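Local atomic coordinates of penicillin-binding protein 2B (Streptococcus pneumoniae, PDB entry 2WAD), a protein that probably forms peptide cross-links between adjacent glycan strands of cell-wall peptidoglycan as a penicillin-binding transpeptidase of peripheral wall synthesis. Residues S58-I63 with W221-L226; V234-S239 with V263-L268. All blocks are in the same frame, centred on the assembly; numbering follows the deposited sequence.

Interaction 1 (S58-I63 with W221-L226); sequences SARGEI and WDRKIL. Unlike the reference sequence in segment 221-226: Ile-225 (reference Val).
The carbonyl oxygen of Gly-61 is gripped by both terminal nitrogens of Arg-223, NH1 at 2.9 Å and NH2 at 3.0 Å, in an end-on fork that ties the loop before strand 63-64 to the edge strand 215-225 of an antiparallel sheet in the PBP dimerisation domain. The oxygen lies in the guanidinium plane; NH2 lies in the carbonyl plane and NH1 is tilted 34° from it. Over one face of this guanidinium sits CD of Arg-60, above its centre and 3.4 Å from CZ of Arg-223. The Arg-60 chain runs extended from CG to NE, with CG anti to the backbone N (chi1 -164°), whereas that of Arg-223 is bent at chi2 and chi3; the two cross at about a right angle, their guanidinium planes 80° apart. NE of Arg-60 comes within 3.5 Å of NH2 of Arg-223, a pairing of like charges probably eased by Glu-269, which salt-bridges both NE atoms; Glu-273 takes NH2 of Arg-60, and Asn-74 OD1 accepts from NH1 of Arg-223. Nearer the start of the loop, the indole of Trp-221 carries Ala-59 on one face, where the methyl CB, offset toward the ring's rim, lies 3.6 Å from CZ2.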
# COMPACT_ATOMS: atom_id res chain seq x y z
N SER A 58 1.58 23.98 -8.03
CA SER A 58 1.99 23.55 -9.36
C SER A 58 1.41 22.18 -9.73
O SER A 58 0.51 21.68 -9.06
CB SER A 58 3.52 23.52 -9.47
OG SER A 58 4.06 24.83 -9.39
N ALA A 59 1.94 21.61 -10.81
CA ALA A 59 1.52 20.30 -11.32
C ALA A 59 2.19 19.16 -10.57
O ALA A 59 3.36 19.25 -10.21
CB ALA A 59 1.86 20.20 -12.80
N ARG A 60 1.43 18.09 -10.35
CA ARG A 60 1.88 16.90 -9.63
C ARG A 60 2.80 16.07 -10.52
O ARG A 60 2.58 15.98 -11.72
CB ARG A 60 0.68 16.05 -9.18
CG ARG A 60 1.02 15.01 -8.12
CD ARG A 60 -0.22 14.28 -7.59
NE ARG A 60 0.09 13.36 -6.49
CZ ARG A 60 0.24 13.73 -5.23
NH1 ARG A 60 0.13 15.01 -4.89
NH2 ARG A 60 0.52 12.81 -4.31
N GLY A 61 3.85 15.51 -9.92
CA GLY A 61 4.68 14.54 -10.62
C GLY A 61 3.85 13.30 -10.96
O GLY A 61 2.74 13.12 -10.45
N GLU A 62 4.39 12.45 -11.83
CA GLU A 62 3.63 11.30 -12.31
C GLU A 62 4.31 9.98 -12.00
O GLU A 62 5.44 9.96 -11.51
CB GLU A 62 3.35 11.45 -13.81
CG GLU A 62 2.18 12.38 -14.11
CD GLU A 62 2.24 12.97 -15.51
OE1 GLU A 62 1.20 13.42 -16.04
OE2 GLU A 62 3.34 13.01 -16.09
N ILE A 63 3.60 8.88 -12.29
CA ILE A 63 3.98 7.54 -11.87
C ILE A 63 4.16 6.65 -13.10
O ILE A 63 3.27 6.54 -13.93
CB ILE A 63 2.87 6.89 -11.01
CG1 ILE A 63 2.24 7.88 -10.02
CG2 ILE A 63 3.34 5.60 -10.37
CD1 ILE A 63 3.01 8.08 -8.75
N TRP A 221 -6.18 21.33 -13.55
CA TRP A 221 -5.97 19.88 -13.77
C TRP A 221 -6.96 18.96 -13.06
O TRP A 221 -7.41 19.22 -11.94
CB TRP A 221 -4.60 19.38 -13.30
CG TRP A 221 -3.44 20.14 -13.78
CD1 TRP A 221 -2.83 20.04 -15.00
CD2 TRP A 221 -2.72 21.13 -13.05
NE1 TRP A 221 -1.78 20.92 -15.07
CE2 TRP A 221 -1.69 21.61 -13.89
CE3 TRP A 221 -2.85 21.67 -11.76
CZ2 TRP A 221 -0.80 22.60 -13.48
CZ3 TRP A 221 -1.97 22.66 -11.37
CH2 TRP A 221 -0.95 23.12 -12.22
N ASP A 222 -7.26 17.84 -13.71
CA ASP A 222 -7.74 16.67 -13.01
C ASP A 222 -6.58 15.68 -13.02
O ASP A 222 -5.72 15.70 -13.90
CB ASP A 222 -8.99 16.09 -13.67
CG ASP A 222 -10.19 17.04 -13.58
OD1 ASP A 222 -10.61 17.34 -12.44
OD2 ASP A 222 -10.70 17.47 -14.63
N ARG A 223 -6.55 14.82 -12.01
CA ARG A 223 -5.58 13.75 -11.99
C ARG A 223 -6.37 12.49 -12.33
O ARG A 223 -7.34 12.16 -11.64
CB ARG A 223 -5.01 13.63 -10.58
CG ARG A 223 -4.17 12.40 -10.31
CD ARG A 223 -2.79 12.55 -10.92
NE ARG A 223 -1.78 11.83 -10.15
CZ ARG A 223 -0.49 12.14 -10.18
NH1 ARG A 223 -0.07 13.14 -10.93
NH2 ARG A 223 0.38 11.47 -9.45
N LYS A 224 -5.96 11.79 -13.39
CA LYS A 224 -6.57 10.48 -13.66
C LYS A 224 -5.65 9.25 -13.61
O LYS A 224 -4.47 9.34 -13.95
CB LYS A 224 -7.48 10.53 -14.89
CG LYS A 224 -6.85 10.17 -16.21
CD LYS A 224 -7.96 9.91 -17.22
CE LYS A 224 -7.68 10.64 -18.52
NZ LYS A 224 -6.47 10.09 -19.18
N ILE A 225 -6.19 8.14 -13.12
CA ILE A 225 -5.50 6.85 -13.06
C ILE A 225 -5.86 6.06 -14.31
O ILE A 225 -7.03 5.80 -14.56
CB ILE A 225 -5.97 6.04 -11.83
CG1 ILE A 225 -5.80 6.89 -10.56
CG2 ILE A 225 -5.14 4.78 -11.69
CD1 ILE A 225 -6.91 6.76 -9.55
N LEU A 226 -4.86 5.69 -15.11
CA LEU A 226 -5.13 4.94 -16.34
C LEU A 226 -5.55 3.51 -16.03
O LEU A 226 -5.21 2.97 -14.98
CB LEU A 226 -3.91 4.94 -17.26
CG LEU A 226 -3.27 6.29 -17.56
CD1 LEU A 226 -1.99 6.11 -18.35
CD2 LEU A 226 -4.23 7.17 -18.35

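Interaction 2 (V234-S239 with V263-L268); sequences VGSVSS and VGTSYL
Val-263 meets Ser-238 through both of its backbone polar atoms: its N donates to Ser-238 OG at 3.0 Å, and its O accepts from Ser-238 N at 2.7 Å. The hydroxyl of Ser-238, lying between its own backbone N and carbonyl carbon (chi1 77°), also bonds to Gly-243 O. The Val-263 carbonyl further receives a CA-H...O contact from Val-237, whose CG1 methyl packs against the same oxygen. Gly-264 follows, its CA 4.2 Å from the CA of Val-237 in a single beta bridge. Thr-265 then turns its N to Ser-236 O, an almost straight bond of 2.9 Å (174° at the hydrogen), while its OG1 shares a hydrogen bond of 3.1 Å with Ser-236 OG. Ser-266 OG accepts from Ser-236 N at 2.8 Å, and its carbonyl oxygen receives a CA-H...O contact from Gly-235. Gly-235 has positive phi (101°), a backbone conformation that suits glycine, as the chain leaves helix 231-234. Tyr-267 brings CB and the edge of its ring to Gly-235 CA, and Leu-268 sets CB 3.4 Å from Val-234 O. The arrangement is a short, irregular pairing between the exit of helix 231-234 and the approach to helix 267-271: a single antiparallel beta bridge, Val-237 with Gly-264 a non-hydrogen-bonded pair, lengthened by serine and threonine hydroxyls.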
# COMPACT_ATOMS: atom_id res chain seq x y z
N VAL A 234 -1.66 2.43 -7.25
CA VAL A 234 -1.29 3.83 -7.46
C VAL A 234 -1.86 4.73 -6.36
O VAL A 234 -1.11 5.52 -5.81
CB VAL A 234 -1.70 4.36 -8.86
CG1 VAL A 234 -1.60 5.88 -8.92
CG2 VAL A 234 -0.86 3.72 -9.98
N GLY A 235 -3.16 4.62 -6.09
CA GLY A 235 -3.83 5.40 -5.05
C GLY A 235 -4.60 6.56 -5.63
O GLY A 235 -4.67 6.73 -6.85
N SER A 236 -5.19 7.38 -4.77
CA SER A 236 -5.91 8.56 -5.26
C SER A 236 -5.33 9.87 -4.73
O SER A 236 -4.53 9.90 -3.80
CB SER A 236 -7.41 8.46 -4.91
OG SER A 236 -7.55 8.11 -3.54
N VAL A 237 -5.75 10.97 -5.36
CA VAL A 237 -5.37 12.31 -4.94
C VAL A 237 -6.65 13.08 -4.63
O VAL A 237 -7.67 12.90 -5.31
CB VAL A 237 -4.59 13.03 -6.07
CG1 VAL A 237 -4.09 14.38 -5.61
CG2 VAL A 237 -3.41 12.20 -6.51
N SER A 238 -6.61 13.93 -3.62
CA SER A 238 -7.75 14.78 -3.28
C SER A 238 -8.08 15.73 -4.43
O SER A 238 -7.19 16.29 -5.06
CB SER A 238 -7.44 15.61 -2.04
OG SER A 238 -6.59 16.69 -2.37
N SER A 239 -9.37 15.91 -4.70
CA SER A 239 -9.84 16.83 -5.73
C SER A 239 -9.64 18.28 -5.30
O SER A 239 -9.50 18.58 -4.12
CB SER A 239 -11.34 16.61 -5.94
OG SER A 239 -12.04 17.01 -4.77
N VAL A 263 -3.59 16.59 -2.70
CA VAL A 263 -2.63 15.73 -2.04
C VAL A 263 -3.00 14.24 -2.21
O VAL A 263 -4.14 13.90 -2.54
CB VAL A 263 -2.52 16.09 -0.54
CG1 VAL A 263 -2.30 17.60 -0.39
CG2 VAL A 263 -3.77 15.66 0.22
N GLY A 264 -2.01 13.37 -2.03
CA GLY A 264 -2.26 11.94 -2.10
C GLY A 264 -2.96 11.46 -0.85
O GLY A 264 -2.57 11.82 0.26
N THR A 265 -4.00 10.64 -1.04
CA THR A 265 -4.80 10.16 0.08
C THR A 265 -4.74 8.65 0.25
O THR A 265 -5.25 8.12 1.23
CB THR A 265 -6.27 10.51 -0.13
OG1 THR A 265 -6.62 10.16 -1.47
CG2 THR A 265 -6.50 12.00 0.08
N SER A 266 -4.12 7.95 -0.69
CA SER A 266 -3.97 6.51 -0.51
C SER A 266 -2.77 5.92 -1.27
O SER A 266 -2.35 6.45 -2.30
CB SER A 266 -5.27 5.81 -0.93
OG SER A 266 -5.48 5.97 -2.32
N TYR A 267 -2.24 4.82 -0.76
CA TYR A 267 -1.19 4.03 -1.43
C TYR A 267 0.02 4.83 -1.90
O TYR A 267 0.46 5.74 -1.20
CB TYR A 267 -1.83 3.11 -2.48
CG TYR A 267 -2.92 2.29 -1.83
CD1 TYR A 267 -4.26 2.50 -2.14
CD2 TYR A 267 -2.59 1.34 -0.84
CE1 TYR A 267 -5.27 1.77 -1.50
CE2 TYR A 267 -3.58 0.62 -0.21
CZ TYR A 267 -4.91 0.84 -0.55
OH TYR A 267 -5.91 0.13 0.08
N LEU A 268 0.53 4.52 -3.09
CA LEU A 268 1.69 5.25 -3.62
C LEU A 268 1.54 6.79 -3.65
O LEU A 268 2.49 7.51 -3.35
CB LEU A 268 2.12 4.72 -5.00
CG LEU A 268 2.64 3.29 -5.15
CD1 LEU A 268 3.05 3.04 -6.61
CD2 LEU A 268 3.82 3.04 -4.20

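Interactions 1 and 2 lie side by side, their centres 10 Å apart, within the PBP dimerisation domain. They follow in series along the chain: 58-63 pairs with 221-226 before 234-239 pairs with 263-268. The 58-63 loop brings the two together, since Arg-60 NE packs 3.7 Å from Val-237 CG2, a methyl that also meets Arg-223 CG. Helix 267-271 joins the two contacts at Glu-269, which is also backbone-bonded to Val-234 and touched by the Val-237 side chain, and Glu-273 links Arg-60 NH2 to Gly-264 N. Loop 58-63, strand 215-225 and the 234-268 region thus pack against one another as one connected part of this domain, away from the active-site serine Ser-386 and from the zinc site at Asp-288, His-290 and Asp-292.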